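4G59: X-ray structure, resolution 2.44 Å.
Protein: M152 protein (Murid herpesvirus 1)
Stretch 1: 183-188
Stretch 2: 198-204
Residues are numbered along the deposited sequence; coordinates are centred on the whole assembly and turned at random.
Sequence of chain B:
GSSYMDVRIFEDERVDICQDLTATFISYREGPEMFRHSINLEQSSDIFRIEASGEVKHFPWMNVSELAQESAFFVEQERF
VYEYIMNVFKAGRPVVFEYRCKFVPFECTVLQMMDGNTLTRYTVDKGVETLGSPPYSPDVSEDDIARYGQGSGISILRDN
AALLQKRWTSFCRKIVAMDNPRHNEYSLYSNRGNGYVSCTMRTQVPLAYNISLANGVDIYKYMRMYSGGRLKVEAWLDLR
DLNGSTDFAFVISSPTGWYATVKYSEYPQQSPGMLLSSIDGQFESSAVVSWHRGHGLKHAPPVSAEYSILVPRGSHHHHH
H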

ATOM      1  N   HIS B 183      12.408 -23.068  -0.776  1.00 32.70           N
ATOM      2  CA  HIS B 183      12.178 -22.741  -2.180  1.00 37.25           C
ATOM      3  C   HIS B 183      12.213 -21.235  -2.428  1.00 32.25           C
ATOM      4  O   HIS B 183      12.275 -20.793  -3.571  1.00 32.15           O
ATOM      5  N   ASN B 184      12.177 -20.452  -1.355  1.00 29.06           N
ATOM      6  CA  ASN B 184      12.165 -19.012  -1.484  1.00 30.59           C
ATOM      7  C   ASN B 184      13.589 -18.486  -1.665  1.00 31.78           C
ATOM      8  O   ASN B 184      14.554 -19.175  -1.332  1.00 27.93           O
ATOM      9  N   GLU B 185      13.734 -17.271  -2.188  1.00 31.96           N
ATOM     10  CA  GLU B 185      15.077 -16.684  -2.318  1.00 33.39           C
ATOM     11  C   GLU B 185      15.255 -15.524  -1.339  1.00 31.99           C
ATOM     12  O   GLU B 185      14.414 -14.618  -1.272  1.00 28.94           O
ATOM     13  N   TYR B 186      16.355 -15.554  -0.593  1.00 32.24           N
ATOM     14  CA  TYR B 186      16.635 -14.542   0.410  1.00 29.46           C
ATOM     15  C   TYR B 186      17.860 -13.736  -0.000  1.00 30.33           C
ATOM     16  O   TYR B 186      18.787 -14.280  -0.595  1.00 32.61           O
ATOM     17  N   SER B 187      17.859 -12.436   0.291  1.00 30.69           N
ATOM     18  CA  SER B 187      19.020 -11.591  -0.037  1.00 30.52           C
ATOM     19  C   SER B 187      19.149 -10.387   0.901  1.00 31.54           C
ATOM     20  O   SER B 187      18.167  -9.952   1.507  1.00 37.07           O
ATOM     21  N   LEU B 188      20.365  -9.883   1.051  1.00 33.58           N
ATOM     22  CA  LEU B 188      20.601  -8.683   1.834  1.00 35.94           C
ATOM     23  C   LEU B 188      21.346  -7.680   0.968  1.00 32.93           C
ATOM     24  O   LEU B 188      22.127  -8.072   0.100  1.00 32.69           O
ATOM     25  N   SER B 198      18.820  -3.526   3.428  1.00 27.53           N
ATOM     26  CA  SER B 198      17.523  -4.086   3.046  1.00 30.29           C
ATOM     27  C   SER B 198      17.587  -5.598   3.182  1.00 34.25           C
ATOM     28  O   SER B 198      18.662  -6.199   2.981  1.00 32.85           O
ATOM     29  N   CYS B 199      16.461  -6.213   3.542  1.00 32.05           N
ATOM     30  CA  CYS B 199      16.345  -7.679   3.479  1.00 33.51           C
ATOM     31  C   CYS B 199      15.185  -8.039   2.566  1.00 31.79           C
ATOM     32  O   CYS B 199      14.086  -7.478   2.706  1.00 27.88           O
ATOM     33  N   THR B 200      15.410  -8.981   1.652  1.00 32.73           N
ATOM     34  CA  THR B 200      14.360  -9.357   0.687  1.00 31.42           C
ATOM     35  C   THR B 200      14.089 -10.862   0.630  1.00 27.44           C
ATOM     36  O   THR B 200      15.036 -11.662   0.576  1.00 29.33           O
ATOM     37  N   MET B 201      12.810 -11.235   0.658  1.00 24.72           N
ATOM     38  CA  MET B 201      12.390 -12.599   0.353  1.00 30.12           C
ATOM     39  C   MET B 201      11.465 -12.629  -0.876  1.00 32.77           C
ATOM     40  O   MET B 201      10.379 -12.022  -0.870  1.00 31.40           O
ATOM     41  N   ARG B 202      11.904 -13.313  -1.933  1.00 32.55           N
ATOM     42  CA  ARG B 202      11.061 -13.544  -3.110  1.00 30.97           C
ATOM     43  C   ARG B 202      10.467 -14.935  -2.992  1.00 33.59           C
ATOM     44  O   ARG B 202      11.163 -15.891  -2.630  1.00 32.42           O
ATOM     45  N   THR B 203       9.177 -15.045  -3.290  1.00 34.33           N
ATOM     46  CA  THR B 203       8.464 -16.295  -3.097  1.00 29.81           C
ATOM     47  C   THR B 203       7.254 -16.346  -4.017  1.00 30.15           C
ATOM     48  O   THR B 203       6.821 -15.307  -4.531  1.00 30.94           O
ATOM     49  N   GLN B 204       6.712 -17.544  -4.224  1.00 32.89           N
ATOM     50  CA  GLN B 204       5.521 -17.727  -5.062  1.00 33.69           C
ATOM     51  C   GLN B 204       4.347 -18.263  -4.248  1.00 34.67           C
ATOM     52  O   GLN B 204       3.389 -18.830  -4.789  1.00 36.04           O
TER

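Side-chain packing between two antiparallel strands of the M152 protein, followed along residues 198 to 204. Backbone hydrogen bonds set the register, pairing Ser187 with Thr200 and Glu185 with Arg202; along each extended strand the side chains alternate between a face carrying Leu188, Cys199, Tyr186 and Met201 and a face carrying Ser187, Thr200, Glu185 and Arg202. Ser198 (chi1 p) points sideways, and its side chain stays 4.7 Å or more from the other stretch; its contribution is the backbone O, 3.4 Å from Leu188 CA. Cys199 (t) lies beside its non-hydrogen-bonded partner Leu188 (m, t), with Cys199 CB 3.8 Å from Leu188 CD2. Thr200 (m) sits on the other face, its CB 3.6 Å from OG of Ser187 (p), while its own OG1 is hydrogen-bonded elsewhere in the structure. Met201 (t, t, p) runs along its own strand, and the Tyr186 (m) ring leans across to it, so that Met201 SD lies 3.4 Å from Tyr186 CE1 and 3.7 Å from Asn184 ND2; the sulfur approaches the tyrosine ring obliquely, 4.4 Å from its centroid. Arg202 (m, t, t, chi4 84°) reaches back over the polar face. Its NH1 forms a salt bridge with OE2 of the extended Glu185 (t, t) at 3.4 Å, a long separation supplemented by water 2, which accepts from Arg202 NH1 (2.9 Å) and donates to Glu185 OE2 (3.0 Å). The same water lies 3.1 Å from Ser187 OG, to which it is also hydrogen-bonded, so it ties three side chains together. Thr203 (t) points sideways, yet its OG1 donates a very short 2.5 Å hydrogen bond to OD1 of Asn184 (m), whose CA-to-CB bond points toward this stretch. Gln204 (m, t) keeps its side chain clear of the other stretch, but water 1 accepts from Gln204 N (3.0 Å) and donates to Asn184 OD1 (3.2 Å), bridging the two stretches just outside the paired strand residues.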

ATOM      1  CB  HIS B 183      10.868 -23.344  -2.692  1.00 38.11           C
ATOM      2  CG  HIS B 183      10.888 -24.834  -2.791  1.00 43.03           C
ATOM      3  ND1 HIS B 183      10.115 -25.531  -3.692  1.00 50.41           N
ATOM      4  CD2 HIS B 183      11.586 -25.764  -2.094  1.00 43.70           C
ATOM      5  CE1 HIS B 183      10.332 -26.829  -3.544  1.00 46.59           C
ATOM      6  NE2 HIS B 183      11.217 -26.993  -2.578  1.00 48.17           N
ATOM      7  CB  ASN B 184      11.524 -18.412  -0.236  1.00 26.30           C
ATOM      8  CG  ASN B 184      10.085 -18.918   0.008  1.00 25.18           C
ATOM      9  OD1 ASN B 184       9.373 -19.292  -0.923  1.00 28.20           O
ATOM     10  ND2 ASN B 184       9.662 -18.889   1.282  1.00 24.16           N
ATOM     11  CB  GLU B 185      15.342 -16.196  -3.749  1.00 36.14           C
ATOM     12  CG  GLU B 185      16.595 -15.312  -3.928  1.00 34.52           C
ATOM     13  CD  GLU B 185      16.633 -14.608  -5.293  1.00 44.00           C
ATOM     14  OE1 GLU B 185      16.742 -15.292  -6.337  1.00 50.79           O
ATOM     15  OE2 GLU B 185      16.552 -13.361  -5.315  1.00 47.37           O
ATOM     16  CB  TYR B 186      16.898 -15.212   1.739  1.00 28.75           C
ATOM     17  CG  TYR B 186      15.823 -16.184   2.164  1.00 29.44           C
ATOM     18  CD1 TYR B 186      14.799 -15.783   3.001  1.00 27.88           C
ATOM     19  CD2 TYR B 186      15.840 -17.504   1.743  1.00 29.25           C
ATOM     20  CE1 TYR B 186      13.800 -16.672   3.403  1.00 26.92           C
ATOM     21  CE2 TYR B 186      14.845 -18.397   2.137  1.00 29.72           C
ATOM     22  CZ  TYR B 186      13.837 -17.967   2.984  1.00 28.30           C
ATOM     23  OH  TYR B 186      12.838 -18.816   3.394  1.00 28.94           O
ATOM     24  CB  SER B 187      18.982 -11.145  -1.505  1.00 26.18           C
ATOM     25  OG  SER B 187      17.865 -10.341  -1.811  1.00 35.82           O
ATOM     26  CB  LEU B 188      21.463  -9.005   3.054  1.00 36.26           C
ATOM     27  CG  LEU B 188      20.915  -9.868   4.174  1.00 36.28           C
ATOM     28  CD1 LEU B 188      22.058 -10.201   5.123  1.00 34.23           C
ATOM     29  CD2 LEU B 188      19.774  -9.161   4.905  1.00 34.22           C
ATOM     30  CB  SER B 198      17.163  -3.739   1.597  1.00 30.72           C
ATOM     31  OG  SER B 198      18.115  -4.260   0.680  1.00 32.06           O
ATOM     32  CB  CYS B 199      16.099  -8.260   4.873  1.00 28.83           C
ATOM     33  SG  CYS B 199      15.945 -10.081   4.932  1.00 30.02           S
ATOM     34  CB  THR B 200      14.722  -8.875  -0.721  1.00 32.88           C
ATOM     35  OG1 THR B 200      15.012  -7.475  -0.680  1.00 33.52           O
ATOM     36  CG2 THR B 200      13.564  -9.094  -1.688  1.00 33.21           C
ATOM     37  CB  MET B 201      11.671 -13.249   1.522  1.00 23.04           C
ATOM     38  CG  MET B 201      11.376 -14.709   1.221  1.00 28.02           C
ATOM     39  SD  MET B 201      10.659 -15.583   2.619  1.00 41.10           S
ATOM     40  CE  MET B 201       8.951 -15.052   2.508  1.00 25.36           C
ATOM     41  CB  ARG B 202      11.869 -13.439  -4.400  1.00 34.95           C
ATOM     42  CG  ARG B 202      12.298 -12.008  -4.734  1.00 35.24           C
ATOM     43  CD  ARG B 202      13.323 -11.980  -5.874  1.00 34.48           C
ATOM     44  NE  ARG B 202      13.635 -10.607  -6.254  1.00 48.92           N
ATOM     45  CZ  ARG B 202      14.539  -9.842  -5.639  1.00 53.25           C
ATOM     46  NH1 ARG B 202      15.242 -10.317  -4.618  1.00 48.75           N
ATOM     47  NH2 ARG B 202      14.750  -8.597  -6.047  1.00 56.38           N
ATOM     48  CB  THR B 203       8.024 -16.428  -1.619  1.00 29.56           C
ATOM     49  OG1 THR B 203       7.519 -17.748  -1.364  1.00 27.41           O
ATOM     50  CG2 THR B 203       6.956 -15.350  -1.236  1.00 29.84           C
ATOM     51  CB  GLN B 204       5.831 -18.698  -6.193  1.00 29.82           C
ATOM     52  CG  GLN B 204       6.882 -18.193  -7.195  1.00 35.76           C
ATOM     53  CD  GLN B 204       7.206 -19.236  -8.267  1.00 46.47           C
ATOM     54  OE1 GLN B 204       6.494 -20.234  -8.415  1.00 54.19           O
ATOM     55  NE2 GLN B 204       8.282 -19.009  -9.011  1.00 48.41           N
TER
HETATM   56  O   HOH W   1       7.995 -20.152  -3.646  1.00 41.27           O
HETATM   57  O   HOH W   2      15.648 -12.356  -2.610  1.00 32.90           O